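Local coordinates for uncharacterized protein (Burkholderia vietnamiensis, PDB 5HAL) that is of unknown function but folds as a MoaF-like, calycin-type antiparallel beta barrel, and has been labelled a putative beta-lactamase, at residues A[97-100]-A[101-105]. Numbering follows the deposited sequence.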
ATOM      1  N   PHE A  97       1.545   5.373  -6.980  1.00 25.03           N
ATOM      2  CA  PHE A  97       2.490   5.480  -8.076  1.00 26.22           C
ATOM      3  C   PHE A  97       3.337   4.224  -8.031  1.00 28.88           C
ATOM      4  O   PHE A  97       3.933   3.917  -6.996  1.00 30.60           O
ATOM      5  CB  PHE A  97       3.357   6.732  -7.920  1.00 23.19           C
ATOM      6  CG  PHE A  97       2.554   8.000  -7.747  1.00 27.19           C
ATOM      7  CD1 PHE A  97       2.239   8.783  -8.843  1.00 23.05           C
ATOM      8  CD2 PHE A  97       2.103   8.394  -6.490  1.00 30.07           C
ATOM      9  CE1 PHE A  97       1.479   9.966  -8.698  1.00 26.28           C
ATOM     10  CE2 PHE A  97       1.347   9.563  -6.337  1.00 28.10           C
ATOM     11  CZ  PHE A  97       1.043  10.352  -7.454  1.00 24.12           C
ATOM     12  N   PHE A  98       3.386   3.495  -9.138  1.00 23.39           N
ATOM     13  CA  PHE A  98       3.964   2.158  -9.161  1.00 27.53           C
ATOM     14  C   PHE A  98       4.880   2.080 -10.376  1.00 25.80           C
ATOM     15  O   PHE A  98       4.444   2.330 -11.505  1.00 25.38           O
ATOM     16  CB  PHE A  98       2.836   1.101  -9.177  1.00 30.59           C
ATOM     17  CG  PHE A  98       3.256  -0.277  -9.615  1.00 41.64           C
ATOM     18  CD1 PHE A  98       2.649  -0.882 -10.710  1.00 51.52           C
ATOM     19  CD2 PHE A  98       4.222  -0.995  -8.908  1.00 52.01           C
ATOM     20  CE1 PHE A  98       3.022  -2.179 -11.116  1.00 56.72           C
ATOM     21  CE2 PHE A  98       4.600  -2.289  -9.306  1.00 51.62           C
ATOM     22  CZ  PHE A  98       4.005  -2.877 -10.410  1.00 48.49           C
ATOM     23  N   THR A  99       6.158   1.814 -10.138  1.00 23.95           N
ATOM     24  CA  THR A  99       7.129   1.617 -11.210  1.00 26.36           C
ATOM     25  C   THR A  99       7.439   0.128 -11.236  1.00 27.87           C
ATOM     26  O   THR A  99       8.062  -0.393 -10.304  1.00 26.11           O
ATOM     27  CB  THR A  99       8.402   2.439 -10.993  1.00 21.50           C
ATOM     28  OG1 THR A  99       8.077   3.828 -10.824  1.00 23.48           O
ATOM     29  CG2 THR A  99       9.339   2.284 -12.193  1.00 21.05           C
ATOM     30  N   ALA A 100       6.980  -0.560 -12.280  1.00 26.84           N
ATOM     31  CA  ALA A 100       7.258  -1.984 -12.411  1.00 24.21           C
ATOM     32  C   ALA A 100       8.740  -2.215 -12.679  1.00 26.22           C
ATOM     33  O   ALA A 100       9.476  -1.305 -13.078  1.00 26.07           O
ATOM     34  CB  ALA A 100       6.429  -2.600 -13.537  1.00 21.43           C
ATOM     35  N   ALA A 101       9.181  -3.462 -12.467  1.00 28.55           N
ATOM     36  CA  ALA A 101      10.558  -3.819 -12.810  1.00 29.84           C
ATOM     37  C   ALA A 101      10.866  -3.521 -14.275  1.00 31.03           C
ATOM     38  O   ALA A 101      12.021  -3.263 -14.632  1.00 30.38           O
ATOM     39  CB  ALA A 101      10.815  -5.296 -12.506  1.00 29.94           C
ATOM     40  N   SER A 102       9.849  -3.542 -15.131  1.00 28.48           N
ATOM     41  CA  SER A 102       9.995  -3.183 -16.535  1.00 32.39           C
ATOM     42  C   SER A 102      10.127  -1.683 -16.761  1.00 33.05           C
ATOM     43  O   SER A 102      10.377  -1.267 -17.903  1.00 28.38           O
ATOM     44  CB  SER A 102       8.784  -3.694 -17.314  1.00 34.68           C
ATOM     45  OG  SER A 102       7.628  -3.004 -16.868  1.00 34.12           O
ATOM     46  N   LEU A 103       9.951  -0.869 -15.716  1.00 29.44           N
ATOM     47  CA  LEU A 103       9.980   0.599 -15.737  1.00 29.68           C
ATOM     48  C   LEU A 103       8.710   1.202 -16.331  1.00 28.61           C
ATOM     49  O   LEU A 103       8.662   2.436 -16.536  1.00 26.50           O
ATOM     50  CB  LEU A 103      11.205   1.161 -16.475  1.00 31.81           C
ATOM     51  CG  LEU A 103      12.560   0.959 -15.783  1.00 30.52           C
ATOM     52  CD1 LEU A 103      13.674   1.420 -16.680  1.00 28.57           C
ATOM     53  CD2 LEU A 103      12.579   1.754 -14.505  1.00 20.54           C
ATOM     54  N   ASP A 104       7.682   0.400 -16.622  1.00 25.68           N
ATOM     55  CA  ASP A 104       6.350   0.962 -16.824  1.00 23.69           C
ATOM     56  C   ASP A 104       5.903   1.687 -15.559  1.00 26.93           C
ATOM     57  O   ASP A 104       6.026   1.164 -14.451  1.00 23.59           O
ATOM     58  CB  ASP A 104       5.344  -0.134 -17.178  1.00 24.69           C
ATOM     59  CG  ASP A 104       5.686  -0.840 -18.473  1.00 31.38           C
ATOM     60  OD1 ASP A 104       5.876  -0.166 -19.501  1.00 31.86           O
ATOM     61  OD2 ASP A 104       5.793  -2.077 -18.458  1.00 34.71           O
ATOM     62  N   PHE A 105       5.376   2.888 -15.731  1.00 27.31           N
ATOM     63  CA  PHE A 105       4.989   3.760 -14.632  1.00 27.04           C
ATOM     64  C   PHE A 105       3.474   3.830 -14.619  1.00 28.83           C
ATOM     65  O   PHE A 105       2.862   4.194 -15.627  1.00 25.53           O
ATOM     66  CB  PHE A 105       5.607   5.150 -14.811  1.00 22.91           C
ATOM     67  CG  PHE A 105       5.481   6.048 -13.606  1.00 21.49           C
ATOM     68  CD1 PHE A 105       5.639   5.544 -12.320  1.00 21.87           C
ATOM     69  CD2 PHE A 105       5.239   7.415 -13.770  1.00 24.93           C
ATOM     70  CE1 PHE A 105       5.549   6.378 -11.208  1.00 22.17           C
ATOM     71  CE2 PHE A 105       5.151   8.261 -12.671  1.00 26.87           C
ATOM     72  CZ  PHE A 105       5.305   7.748 -11.389  1.00 20.60           C
TER
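Ala100 and Asp104 close the beta hairpin that joins strands 93-99 and 105-114 of this calycin-type barrel, a compact example of how a type I turn with a G1 beta bulge reverses a chain. Ala100 N donates to Asp104 O at 2.9 Å, and within that loop the type I turn runs from Ala100 to Leu103, where Leu103 N bonds to Ala100 O at 2.7 Å. Leu103 is the bulge residue, in a left-handed backbone conformation (phi 76°) that brings the chain back toward the first strand.

Beyond the turn, Thr99 and Phe105 form an antiparallel non-hydrogen-bonded pair with both side chains on one face of the sheet. Having CG anti to the backbone N (chi1 -169°) carries the Phe105 ring obliquely across to the side chains of Thr99 and Phe97: CD1 lies 3.3 Å from Thr99 OG1, while CE1 meets Phe97 CB at 4.0 Å. The side chains of Thr99 and Leu103 lie side by side, CG2 touching CD2. Phe98 points to the other side of the sheet, one face of its ring beneath Ala100 N.

Backbone hydrogen bonds join Phe98 to His106, and Phe97 and Thr99 to Val84 and Thr82 of strand 82-88. Asp104, whose carbonyl takes the Ala100 bond, is itself positioned by Ser102: OG donates to Asp104 OD2 at 2.6 Å, approaching from above the carboxylate plane, and weakly accepts the Asp104 N-H.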